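Local structure of NAD-dependent epimerase/dehydratase domain-containing protein (Ruegeria pomeroyi DSS-3, 3IUS) at residues 14-19 / 183-188; 67-72 / 98-103; 147-152 / 190-195. The protein is of unknown function but probably binds NAD or a related dinucleotide in a Rossmann-type domain of the atypical short-chain dehydrogenase/reductase group. One frame throughout, in Å; residues are numbered along the deposited sequence.

Interaction 1: residues 14-19 / 183-188; sequences GYTARV and IHVEDI. With EDO (1,2-ethanediol), chain E.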
ATOM      1  N   GLY A  14       7.243   4.746  -6.003  1.00 18.01           N
ATOM      2  CA  GLY A  14       6.092   5.558  -6.359  1.00 26.24           C
ATOM      3  C   GLY A  14       5.512   6.347  -5.200  1.00 24.27           C
ATOM      4  O   GLY A  14       6.231   6.767  -4.298  1.00 18.30           O
ATOM      5  N   TYR A  15       4.198   6.534  -5.233  1.00 25.91           N
ATOM      6  CA  TYR A  15       3.492   7.366  -4.265  1.00 26.61           C
ATOM      7  C   TYR A  15       3.886   7.081  -2.815  1.00 24.46           C
ATOM      8  O   TYR A  15       4.294   7.989  -2.089  1.00 21.58           O
ATOM      9  CB  TYR A  15       1.978   7.220  -4.456  1.00 26.81           C
ATOM     10  CG  TYR A  15       1.161   8.147  -3.585  1.00 23.09           C
ATOM     11  CD1 TYR A  15       1.030   9.495  -3.901  1.00 27.27           C
ATOM     12  CD2 TYR A  15       0.524   7.674  -2.449  1.00 20.10           C
ATOM     13  CE1 TYR A  15       0.287  10.347  -3.097  1.00 30.81           C
ATOM     14  CE2 TYR A  15      -0.218   8.513  -1.642  1.00 23.56           C
ATOM     15  CZ  TYR A  15      -0.336   9.846  -1.969  1.00 25.73           C
ATOM     16  OH  TYR A  15      -1.076  10.675  -1.159  1.00 21.53           O
ATOM     17  N   THR A  16       3.773   5.821  -2.408  1.00 16.93           N
ATOM     18  CA  THR A  16       4.056   5.418  -1.034  1.00 20.26           C
ATOM     19  C   THR A  16       5.534   5.534  -0.676  1.00 18.44           C
ATOM     20  O   THR A  16       5.887   6.143   0.332  1.00 17.36           O
ATOM     21  CB  THR A  16       3.571   3.978  -0.766  1.00 21.29           C
ATOM     22  OG1 THR A  16       2.141   3.941  -0.837  1.00 23.92           O
ATOM     23  CG2 THR A  16       4.019   3.492   0.606  1.00 18.15           C
ATOM     24  N   ALA A  17       6.396   4.943  -1.495  1.00 17.22           N
ATOM     25  CA  ALA A  17       7.831   4.933  -1.219  1.00 17.06           C
ATOM     26  C   ALA A  17       8.431   6.344  -1.162  1.00 18.88           C
ATOM     27  O   ALA A  17       9.394   6.586  -0.442  1.00 17.37           O
ATOM     28  CB  ALA A  17       8.562   4.077  -2.255  1.00 17.28           C
ATOM     29  N   ARG A  18       7.852   7.275  -1.918  1.00 17.50           N
ATOM     30  CA  ARG A  18       8.328   8.657  -1.925  1.00 17.74           C
ATOM     31  C   ARG A  18       8.078   9.378  -0.603  1.00 17.51           C
ATOM     32  O   ARG A  18       8.893  10.199  -0.179  1.00 17.63           O
ATOM     33  CB  ARG A  18       7.723   9.436  -3.097  1.00 18.04           C
ATOM     34  CG  ARG A  18       8.318   9.022  -4.428  1.00 18.37           C
ATOM     35  CD  ARG A  18       7.527   9.553  -5.600  1.00 20.49           C
ATOM     36  NE  ARG A  18       7.817   8.772  -6.798  1.00 21.74           N
ATOM     37  CZ  ARG A  18       7.340   9.040  -8.007  1.00 27.51           C
ATOM     38  NH1 ARG A  18       6.541  10.084  -8.188  1.00 27.94           N
ATOM     39  NH2 ARG A  18       7.663   8.261  -9.033  1.00 25.77           N
ATOM     40  N   VAL A  19       6.957   9.084   0.050  1.00 17.80           N
ATOM     41  CA  VAL A  19       6.702   9.678   1.353  0.50 16.96           C
ATOM     42  C   VAL A  19       7.716   9.156   2.363  1.00 16.80           C
ATOM     43  O   VAL A  19       8.204   9.914   3.199  1.00 21.05           O
ATOM     44  CB  VAL A  19       5.265   9.434   1.859  0.50 21.64           C
ATOM     45  CG1 VAL A  19       4.253   9.854   0.808  0.50 16.84           C
ATOM     46  CG2 VAL A  19       5.074   7.989   2.257  0.50 22.72           C
ATOM     47  N   ILE A 183      -6.012   3.250   4.384  1.00 14.54           N
ATOM     48  CA  ILE A 183      -4.836   3.662   5.141  1.00 21.24           C
ATOM     49  C   ILE A 183      -4.243   4.955   4.572  1.00 14.82           C
ATOM     50  O   ILE A 183      -4.129   5.110   3.360  1.00 15.90           O
ATOM     51  CB  ILE A 183      -3.765   2.551   5.156  1.00 19.89           C
ATOM     52  CG1 ILE A 183      -2.630   2.901   6.122  1.00 17.56           C
ATOM     53  CG2 ILE A 183      -3.227   2.292   3.747  1.00 14.69           C
ATOM     54  CD1 ILE A 183      -3.015   2.833   7.581  1.00 19.10           C
ATOM     55  N   HIS A 184      -3.892   5.886   5.453  1.00 14.81           N
ATOM     56  CA  HIS A 184      -3.256   7.134   5.041  1.00 16.17           C
ATOM     57  C   HIS A 184      -1.784   6.873   4.756  1.00 15.18           C
ATOM     58  O   HIS A 184      -1.120   6.147   5.505  1.00 16.30           O
ATOM     59  CB  HIS A 184      -3.406   8.208   6.119  1.00 18.42           C
ATOM     60  CG  HIS A 184      -2.948   9.564   5.680  1.00 20.36           C
ATOM     61  ND1 HIS A 184      -3.822  10.605   5.448  1.00 17.53           N
ATOM     62  CD2 HIS A 184      -1.710  10.044   5.416  1.00 15.48           C
ATOM     63  CE1 HIS A 184      -3.140  11.671   5.066  1.00 15.71           C
ATOM     64  NE2 HIS A 184      -1.857  11.356   5.041  1.00 24.30           N
ATOM     65  N   VAL A 185      -1.280   7.452   3.672  1.00 16.17           N
ATOM     66  CA  VAL A 185       0.093   7.200   3.239  1.00 19.28           C
ATOM     67  C   VAL A 185       1.138   7.546   4.309  1.00 16.59           C
ATOM     68  O   VAL A 185       2.177   6.874   4.418  1.00 16.90           O
ATOM     69  CB  VAL A 185       0.405   7.906   1.892  1.00 22.88           C
ATOM     70  CG1 VAL A 185       0.352   9.425   2.042  1.00 16.18           C
ATOM     71  CG2 VAL A 185       1.744   7.439   1.333  1.00 18.86           C
ATOM     72  N   GLU A 186       0.863   8.570   5.113  1.00 15.52           N
ATOM     73  CA  GLU A 186       1.766   8.921   6.212  1.00 19.14           C
ATOM     74  C   GLU A 186       1.884   7.794   7.236  1.00 21.00           C
ATOM     75  O   GLU A 186       2.955   7.561   7.799  1.00 17.89           O
ATOM     76  CB  GLU A 186       1.340  10.223   6.893  1.00 22.83           C
ATOM     77  CG  GLU A 186       1.768  11.481   6.142  1.00 36.04           C
ATOM     78  CD  GLU A 186       3.280  11.678   6.118  1.00 46.19           C
ATOM     79  OE1 GLU A 186       3.765  12.472   5.281  1.00 49.63           O
ATOM     80  OE2 GLU A 186       3.985  11.047   6.934  1.00 46.98           O
ATOM     81  N   ASP A 187       0.777   7.096   7.479  1.00 19.09           N
ATOM     82  CA  ASP A 187       0.776   5.984   8.414  1.00 17.88           C
ATOM     83  C   ASP A 187       1.496   4.763   7.851  1.00 18.04           C
ATOM     84  O   ASP A 187       2.125   4.003   8.593  1.00 16.80           O
ATOM     85  CB  ASP A 187      -0.650   5.652   8.859  1.00 16.14           C
ATOM     86  CG  ASP A 187      -1.152   6.605   9.934  1.00 22.67           C
ATOM     87  OD1 ASP A 187      -0.313   7.072  10.739  1.00 19.47           O
ATOM     88  OD2 ASP A 187      -2.368   6.895   9.971  1.00 18.48           O
ATOM     89  N   ILE A 188       1.424   4.572   6.540  1.00 17.84           N
ATOM     90  CA  ILE A 188       2.244   3.538   5.922  1.00 22.47           C
ATOM     91  C   ILE A 188       3.721   3.842   6.178  1.00 15.05           C
ATOM     92  O   ILE A 188       4.509   2.952   6.541  1.00 15.67           O
ATOM     93  CB  ILE A 188       2.006   3.431   4.407  1.00 21.92           C
ATOM     94  CG1 ILE A 188       0.528   3.156   4.112  1.00 18.34           C
ATOM     95  CG2 ILE A 188       2.897   2.332   3.826  1.00 17.76           C
ATOM     96  CD1 ILE A 188       0.156   3.259   2.624  1.00 21.85           C
TER
HETATM   97  C1  EDO E 286       6.152  12.971   3.581  1.00 38.95           C
HETATM   98  O1  EDO E 286       7.344  12.301   4.147  1.00 27.60           O
HETATM   99  C2  EDO E 286       6.322  13.557   2.209  1.00 37.62           C
HETATM  100  O2  EDO E 286       5.495  13.598   1.069  1.00 33.96           O
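G14 leads into helix 15-24, and its O accepts the backbone N-H of R18. G14 and A17 fit a GxGxxA pattern, consistent with a Rossmann dinucleotide-binding turn. Y15 extends its ring with CG anti to the backbone N (chi1 -174°). The ring crosses V185 obliquely, and CE2 of Y15 lies 3.6 Å from CB of V185. The hydroxyl of Y15 is hydrogen-bonded to the backbone O of P157, which fixes the far end of the ring. T16 comes next and points CG2 at the second helix. There CG2 of T16 meets CG2 of I188 at 3.6 Å, the two side chains crossing at about a right angle. V19, one turn on, faces V185 directly. In the conformer given, CG2 of V19 and CG2 of V185 are 3.5 Å apart. V185 CG2 thus fits between the methyls of V19 and the backbone of T16. The O of V19 accepts a hydrogen bond from O1 of an ethanediol, 2.7 Å away, probably a crystallisation additive that R22 also binds. The contact sets the start of helix 15-24 against the start of helix 185-197, with I154 of strand 146-155 touching Y15, T16 and I188.

Interaction 2: residues 67-72 / 98-103; sequences LLISTA and VGYLST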
ATOM      1  N   LEU A  67      15.920  -3.366   1.289  1.00 22.07           N
ATOM      2  CA  LEU A  67      15.142  -3.485   0.055  1.00 18.47           C
ATOM      3  C   LEU A  67      13.672  -3.173   0.302  1.00 21.01           C
ATOM      4  O   LEU A  67      13.078  -3.660   1.261  1.00 21.46           O
ATOM      5  CB  LEU A  67      15.251  -4.906  -0.500  1.00 21.27           C
ATOM      6  CG  LEU A  67      16.029  -5.193  -1.779  1.00 29.98           C
ATOM      7  CD1 LEU A  67      17.297  -4.362  -1.864  1.00 30.60           C
ATOM      8  CD2 LEU A  67      16.325  -6.692  -1.891  1.00 25.36           C
ATOM      9  N   LEU A  68      13.084  -2.360  -0.567  1.00 20.35           N
ATOM     10  CA  LEU A  68      11.645  -2.133  -0.536  1.00 16.80           C
ATOM     11  C   LEU A  68      11.063  -2.441  -1.917  1.00 18.46           C
ATOM     12  O   LEU A  68      11.650  -2.080  -2.938  1.00 21.18           O
ATOM     13  CB  LEU A  68      11.331  -0.694  -0.123  1.00 19.91           C
ATOM     14  CG  LEU A  68       9.844  -0.318  -0.112  1.00 18.85           C
ATOM     15  CD1 LEU A  68       9.089  -1.087   0.975  1.00 19.58           C
ATOM     16  CD2 LEU A  68       9.651   1.186   0.060  1.00 20.59           C
ATOM     17  N   ILE A  69       9.919  -3.115  -1.946  1.00 17.18           N
ATOM     18  CA  ILE A  69       9.297  -3.522  -3.205  1.00 16.83           C
ATOM     19  C   ILE A  69       7.865  -3.023  -3.316  1.00 16.67           C
ATOM     20  O   ILE A  69       6.997  -3.466  -2.568  1.00 17.39           O
ATOM     21  CB  ILE A  69       9.262  -5.053  -3.335  1.00 20.19           C
ATOM     22  CG1 ILE A  69      10.637  -5.655  -3.028  1.00 19.14           C
ATOM     23  CG2 ILE A  69       8.741  -5.468  -4.706  1.00 22.09           C
ATOM     24  CD1 ILE A  69      11.670  -5.393  -4.083  1.00 24.81           C
ATOM     25  N   SER A  70       7.623  -2.109  -4.254  1.00 16.91           N
ATOM     26  CA  SER A  70       6.283  -1.585  -4.510  1.00 21.41           C
ATOM     27  C   SER A  70       5.725  -2.117  -5.829  1.00 22.63           C
ATOM     28  O   SER A  70       4.614  -1.770  -6.227  1.00 23.44           O
ATOM     29  CB  SER A  70       6.304  -0.049  -4.570  1.00 16.99           C
ATOM     30  OG  SER A  70       6.680   0.534  -3.334  1.00 17.77           O
ATOM     31  N   THR A  71       6.500  -2.956  -6.506  1.00 20.19           N
ATOM     32  CA  THR A  71       6.151  -3.408  -7.850  1.00 23.49           C
ATOM     33  C   THR A  71       5.016  -4.431  -7.838  1.00 19.07           C
ATOM     34  O   THR A  71       5.111  -5.452  -7.171  1.00 16.79           O
ATOM     35  CB  THR A  71       7.372  -4.020  -8.561  1.00 29.32           C
ATOM     36  OG1 THR A  71       7.822  -5.171  -7.833  1.00 35.29           O
ATOM     37  CG2 THR A  71       8.503  -3.008  -8.637  1.00 24.84           C
ATOM     38  N   ALA A  72       3.945  -4.148  -8.577  1.00 17.05           N
ATOM     39  CA  ALA A  72       2.803  -5.062  -8.657  1.00 19.03           C
ATOM     40  C   ALA A  72       3.162  -6.369  -9.362  1.00 16.86           C
ATOM     41  O   ALA A  72       4.010  -6.390 -10.246  1.00 17.16           O
ATOM     42  CB  ALA A  72       1.636  -4.388  -9.368  1.00 24.88           C
ATOM     43  N   VAL A  98      14.071  -6.414   4.441  1.00 18.18           N
ATOM     44  CA  VAL A  98      13.413  -6.379   3.144  1.00 17.42           C
ATOM     45  C   VAL A  98      11.914  -6.235   3.357  1.00 17.36           C
ATOM     46  O   VAL A  98      11.320  -6.967   4.144  1.00 17.17           O
ATOM     47  CB  VAL A  98      13.690  -7.659   2.334  1.00 19.95           C
ATOM     48  CG1 VAL A  98      12.828  -7.687   1.077  1.00 18.20           C
ATOM     49  CG2 VAL A  98      15.183  -7.777   2.001  1.00 21.65           C
ATOM     50  N   GLY A  99      11.294  -5.287   2.666  1.00 21.87           N
ATOM     51  CA  GLY A  99       9.865  -5.113   2.797  1.00 15.70           C
ATOM     52  C   GLY A  99       9.153  -5.319   1.473  1.00 16.71           C
ATOM     53  O   GLY A  99       9.482  -4.665   0.486  1.00 18.56           O
ATOM     54  N   TYR A 100       8.202  -6.247   1.447  1.00 15.60           N
ATOM     55  CA  TYR A 100       7.349  -6.419   0.280  1.00 19.03           C
ATOM     56  C   TYR A 100       5.997  -5.793   0.548  1.00 15.46           C
ATOM     57  O   TYR A 100       5.318  -6.159   1.506  1.00 15.18           O
ATOM     58  CB  TYR A 100       7.174  -7.897  -0.089  1.00 15.84           C
ATOM     59  CG  TYR A 100       6.208  -8.086  -1.239  1.00 16.67           C
ATOM     60  CD1 TYR A 100       6.548  -7.684  -2.526  1.00 18.62           C
ATOM     61  CD2 TYR A 100       4.952  -8.643  -1.037  1.00 15.38           C
ATOM     62  CE1 TYR A 100       5.668  -7.831  -3.581  1.00 17.14           C
ATOM     63  CE2 TYR A 100       4.067  -8.799  -2.085  1.00 20.39           C
ATOM     64  CZ  TYR A 100       4.432  -8.396  -3.357  1.00 16.22           C
ATOM     65  OH  TYR A 100       3.555  -8.542  -4.403  1.00 15.77           O
ATOM     66  N   LEU A 101       5.601  -4.841  -0.292  1.00 21.40           N
ATOM     67  CA  LEU A 101       4.280  -4.254  -0.169  1.00 15.47           C
ATOM     68  C   LEU A 101       3.249  -5.125  -0.885  1.00 15.38           C
ATOM     69  O   LEU A 101       3.311  -5.318  -2.104  1.00 15.59           O
ATOM     70  CB  LEU A 101       4.257  -2.819  -0.696  1.00 15.68           C
ATOM     71  CG  LEU A 101       5.214  -1.836  -0.003  1.00 20.50           C
ATOM     72  CD1 LEU A 101       5.025  -0.422  -0.549  1.00 16.60           C
ATOM     73  CD2 LEU A 101       5.037  -1.858   1.513  1.00 22.23           C
ATOM     74  N   SER A 102       2.316  -5.661  -0.105  1.00 15.09           N
ATOM     75  CA  SER A 102       1.253  -6.513  -0.610  1.00 14.97           C
ATOM     76  C   SER A 102      -0.059  -5.759  -0.449  1.00 14.85           C
ATOM     77  O   SER A 102      -0.056  -4.542  -0.283  1.00 16.22           O
ATOM     78  CB  SER A 102       1.219  -7.839   0.165  1.00 14.74           C
ATOM     79  OG  SER A 102       0.348  -8.780  -0.448  1.00 14.66           O
ATOM     80  N   THR A 103      -1.177  -6.474  -0.489  1.00 16.62           N
ATOM     81  CA  THR A 103      -2.481  -5.845  -0.289  1.00 16.23           C
ATOM     82  C   THR A 103      -3.394  -6.748   0.531  1.00 17.73           C
ATOM     83  O   THR A 103      -3.065  -7.907   0.793  1.00 18.53           O
ATOM     84  CB  THR A 103      -3.192  -5.530  -1.626  1.00 18.10           C
ATOM     85  OG1 THR A 103      -3.636  -6.753  -2.224  1.00 20.58           O
ATOM     86  CG2 THR A 103      -2.267  -4.789  -2.589  1.00 21.65           C
TER
HETATM   87  O   HOH W   1       4.907  -8.197  -6.844  1.00 19.62           O
HETATM   88  O   HOH W   2       4.318  -4.390  -4.386  1.00 22.52           O
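L67 and V98 lie side by side and point the same way, with CB of L67 3.8 Å from CG2 of V98. I69 and Y100 share that face of the sheet but cross obliquely. CG2 of I69 comes to the edge of the Y100 ring, near its plane, 3.8 Å from CD1 of Y100. The ring of Y100 stacks on W138 of helix 126-140. L68 projects to the other face, where G99 has no side chain. L68 and Y100 hold CG anti to the backbone N, L101 anti to the carbonyl carbon. CD1 of L68 thus reaches past G99 to CG of L101 at 4.1 Å. OG of S70 touches CD1 of L101 at 3.4 Å. The backbones run parallel, as expected for the beta-alpha-beta unit 66-69, 79-90, 97-103. G99 N donates to L67 O at 2.8 Å, nearly straight (166°). G99 O accepts I69 N, and I69 O accepts L101 N, both nearly along the C=O axis. One water donates to T71 O and accepts from Y100 OH. A second donates to L101 O at 2.7 Å and weakly to T71 O. The join is thus apolar and hydrogen-bonded in parallel register, and hydrated where strand 66-69 ends.

Interaction 3: residues 147-152 / 190-195; sequences HVFRLA and QVLAAS
F149 carries this contact, and three side chains of helix 185-197 meet its ring. CD2 of L192 sits over one face, almost above the centre, 3.7 Å from the ring centroid and 12° off the normal. This is a CH-pi contact. CG1 of V191 approaches obliquely and lies 3.6 Å from CE1 of F149. S195 comes to the ring edge, with CB in the ring plane. Its OG is 3.4 Å from CZ of F149. The same OG is 3.5 Å from CD2 of H147, so the serine lies against both aromatic side chains. F149 holds CG anti to the carbonyl carbon (chi1 -59°), and the ring plane is turned about perpendicular to the CA-CB-CG plane. V191 and S195 lie one helical turn apart, and the backbone N of S195 bonds to O of V191. Both can therefore meet the same ring.

The helix runs almost antiparallel to strand 147-151, at 168°, with the axes 10.8 Å apart. It lies along the strand, on one face of the parallel sheet, as in the Rossmann-type alpha/beta fold. F149 and H147 alternate with V148 along the strand, so both face the helix while V148 turns to helix 126-140.

The second shell fixes the polar ends. S195 OG is hydrogen-bonded to NE1 of W97, whose indole also stacks on the H147 ring. H147 ND1 bonds to O of V98, and NE2 bonds to N of D200. Both ring nitrogens are thus engaged, which holds the imidazole's rotation. Around F149, the ring of Y205 meets it at a small tilt, and L101 and V207 touch it from strands 97-103 and 204-207.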
ATOM      1  N   HIS A 147       9.690  -8.956   5.281  1.00 15.09           N
ATOM      2  CA  HIS A 147       8.536  -8.472   6.009  1.00 15.58           C
ATOM      3  C   HIS A 147       7.513  -8.178   4.948  1.00 17.14           C
ATOM      4  O   HIS A 147       7.844  -7.569   3.938  1.00 15.07           O
ATOM      5  CB  HIS A 147       8.878  -7.200   6.791  1.00 14.96           C
ATOM      6  CG  HIS A 147      10.031  -7.373   7.732  1.00 17.98           C
ATOM      7  ND1 HIS A 147      11.336  -7.466   7.296  1.00 18.96           N
ATOM      8  CD2 HIS A 147      10.075  -7.487   9.080  1.00 18.46           C
ATOM      9  CE1 HIS A 147      12.134  -7.630   8.337  1.00 18.32           C
ATOM     10  NE2 HIS A 147      11.396  -7.644   9.431  1.00 16.57           N
ATOM     11  N   VAL A 148       6.294  -8.658   5.160  1.00 14.61           N
ATOM     12  CA  VAL A 148       5.210  -8.432   4.216  1.00 14.61           C
ATOM     13  C   VAL A 148       4.216  -7.455   4.813  1.00 14.44           C
ATOM     14  O   VAL A 148       3.773  -7.618   5.952  1.00 14.71           O
ATOM     15  CB  VAL A 148       4.485  -9.746   3.865  1.00 15.87           C
ATOM     16  CG1 VAL A 148       3.202  -9.456   3.080  1.00 17.39           C
ATOM     17  CG2 VAL A 148       5.413 -10.678   3.083  1.00 16.97           C
ATOM     18  N   PHE A 149       3.847  -6.449   4.027  1.00 18.08           N
ATOM     19  CA  PHE A 149       2.917  -5.431   4.476  1.00 14.45           C
ATOM     20  C   PHE A 149       1.705  -5.451   3.578  1.00 14.82           C
ATOM     21  O   PHE A 149       1.793  -5.088   2.411  1.00 16.23           O
ATOM     22  CB  PHE A 149       3.582  -4.049   4.449  1.00 15.04           C
ATOM     23  CG  PHE A 149       4.804  -3.953   5.314  1.00 16.12           C
ATOM     24  CD1 PHE A 149       4.697  -3.573   6.642  1.00 14.47           C
ATOM     25  CD2 PHE A 149       6.057  -4.259   4.802  1.00 14.88           C
ATOM     26  CE1 PHE A 149       5.819  -3.500   7.447  1.00 21.16           C
ATOM     27  CE2 PHE A 149       7.183  -4.181   5.600  1.00 14.91           C
ATOM     28  CZ  PHE A 149       7.060  -3.798   6.922  1.00 14.72           C
ATOM     29  N   ARG A 150       0.580  -5.903   4.122  1.00 14.36           N
ATOM     30  CA  ARG A 150      -0.659  -5.959   3.369  1.00 15.38           C
ATOM     31  C   ARG A 150      -1.382  -4.630   3.507  1.00 16.79           C
ATOM     32  O   ARG A 150      -2.004  -4.335   4.529  1.00 14.00           O
ATOM     33  CB  ARG A 150      -1.513  -7.153   3.817  1.00 14.86           C
ATOM     34  CG  ARG A 150      -0.727  -8.473   3.734  1.00 16.56           C
ATOM     35  CD  ARG A 150      -1.530  -9.703   4.161  1.00 13.72           C
ATOM     36  NE  ARG A 150      -0.780 -10.928   3.874  1.00 13.78           N
ATOM     37  CZ  ARG A 150      -0.969 -12.094   4.489  1.00 20.13           C
ATOM     38  NH1 ARG A 150      -1.887 -12.202   5.444  1.00 15.78           N
ATOM     39  NH2 ARG A 150      -0.234 -13.150   4.153  1.00 19.21           N
ATOM     40  N   LEU A 151      -1.270  -3.825   2.458  1.00 16.08           N
ATOM     41  CA  LEU A 151      -1.757  -2.453   2.471  1.00 14.51           C
ATOM     42  C   LEU A 151      -3.233  -2.394   2.121  1.00 17.10           C
ATOM     43  O   LEU A 151      -3.694  -3.084   1.217  1.00 17.90           O
ATOM     44  CB  LEU A 151      -0.954  -1.595   1.489  1.00 14.83           C
ATOM     45  CG  LEU A 151       0.566  -1.551   1.645  1.00 19.50           C
ATOM     46  CD1 LEU A 151       1.199  -0.672   0.564  1.00 23.99           C
ATOM     47  CD2 LEU A 151       0.953  -1.057   3.029  1.00 14.82           C
ATOM     48  N   ALA A 152      -3.970  -1.574   2.857  1.00 16.10           N
ATOM     49  CA  ALA A 152      -5.349  -1.282   2.506  1.00 14.47           C
ATOM     50  C   ALA A 152      -5.355  -0.255   1.375  1.00 14.64           C
ATOM     51  O   ALA A 152      -4.306   0.074   0.813  1.00 14.85           O
ATOM     52  CB  ALA A 152      -6.105  -0.770   3.728  1.00 15.62           C
ATOM     53  N   GLN A 190       5.040   5.459   8.606  1.00 16.51           N
ATOM     54  CA  GLN A 190       5.300   5.156  10.007  1.00 19.59           C
ATOM     55  C   GLN A 190       5.599   3.679  10.211  1.00 16.35           C
ATOM     56  O   GLN A 190       6.568   3.309  10.879  1.00 14.68           O
ATOM     57  CB  GLN A 190       4.095   5.532  10.870  1.00 22.96           C
ATOM     58  CG  GLN A 190       4.054   6.976  11.316  1.00 27.58           C
ATOM     59  CD  GLN A 190       3.271   7.145  12.607  1.00 30.39           C
ATOM     60  OE1 GLN A 190       3.840   7.452  13.652  1.00 35.67           O
ATOM     61  NE2 GLN A 190       1.965   6.924  12.542  1.00 24.49           N
ATOM     62  N   VAL A 191       4.745   2.835   9.646  1.00 19.63           N
ATOM     63  CA  VAL A 191       4.891   1.391   9.785  1.00 21.28           C
ATOM     64  C   VAL A 191       6.212   0.894   9.195  1.00 17.16           C
ATOM     65  O   VAL A 191       6.958   0.140   9.837  1.00 16.41           O
ATOM     66  CB  VAL A 191       3.698   0.651   9.136  1.00 16.49           C
ATOM     67  CG1 VAL A 191       3.979  -0.846   9.031  1.00 15.18           C
ATOM     68  CG2 VAL A 191       2.417   0.919   9.924  1.00 16.23           C
ATOM     69  N   LEU A 192       6.501   1.322   7.971  1.00 14.83           N
ATOM     70  CA  LEU A 192       7.735   0.930   7.297  1.00 18.69           C
ATOM     71  C   LEU A 192       8.949   1.331   8.123  1.00 21.07           C
ATOM     72  O   LEU A 192       9.853   0.520   8.365  1.00 16.20           O
ATOM     73  CB  LEU A 192       7.799   1.546   5.895  1.00 18.57           C
ATOM     74  CG  LEU A 192       6.785   0.950   4.916  1.00 20.28           C
ATOM     75  CD1 LEU A 192       6.833   1.649   3.544  1.00 15.66           C
ATOM     76  CD2 LEU A 192       7.015  -0.553   4.777  1.00 16.84           C
ATOM     77  N   ALA A 193       8.957   2.580   8.576  1.00 17.68           N
ATOM     78  CA  ALA A 193      10.041   3.065   9.416  1.00 21.74           C
ATOM     79  C   ALA A 193      10.147   2.234  10.696  1.00 18.46           C
ATOM     80  O   ALA A 193      11.245   1.813  11.083  1.00 20.76           O
ATOM     81  CB  ALA A 193       9.851   4.547   9.733  1.00 17.25           C
ATOM     82  N   ALA A 194       9.009   1.973  11.336  1.00 17.04           N
ATOM     83  CA  ALA A 194       9.003   1.194  12.578  1.00 21.91           C
ATOM     84  C   ALA A 194       9.559  -0.213  12.368  1.00 20.15           C
ATOM     85  O   ALA A 194      10.336  -0.720  13.187  1.00 18.84           O
ATOM     86  CB  ALA A 194       7.596   1.127  13.164  1.00 15.97           C
ATOM     87  N   SER A 195       9.162  -0.846  11.268  1.00 16.07           N
ATOM     88  CA  SER A 195       9.624  -2.196  10.961  1.00 17.80           C
ATOM     89  C   SER A 195      11.119  -2.191  10.677  1.00 20.50           C
ATOM     90  O   SER A 195      11.857  -3.070  11.148  1.00 17.85           O
ATOM     91  CB  SER A 195       8.851  -2.779   9.774  1.00 17.86           C
ATOM     92  OG  SER A 195       9.295  -4.087   9.464  1.00 14.64           O
TER

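All three contacts are buried, and all reach the same parallel sheet. Interaction 2 lies within the sheet and is the one held by backbone hydrogen bonds between its segments. Interactions 1 and 3 rely on side-chain packing instead. Interaction 1 joins two helix starts, whereas interaction 3 lays a helix on a strand; both use helix 185-197, one at its first turn and the other further along. Strands 97-103 and 146-155 are neighbours, so interactions 2 and 3 adjoin through the probable hydrogen bonds S102 N to F149 O and V98 O to H147 N. A17 packs on L68, linking interactions 1 and 2. Ethanediol and water appear at the edges of interactions 1 and 2.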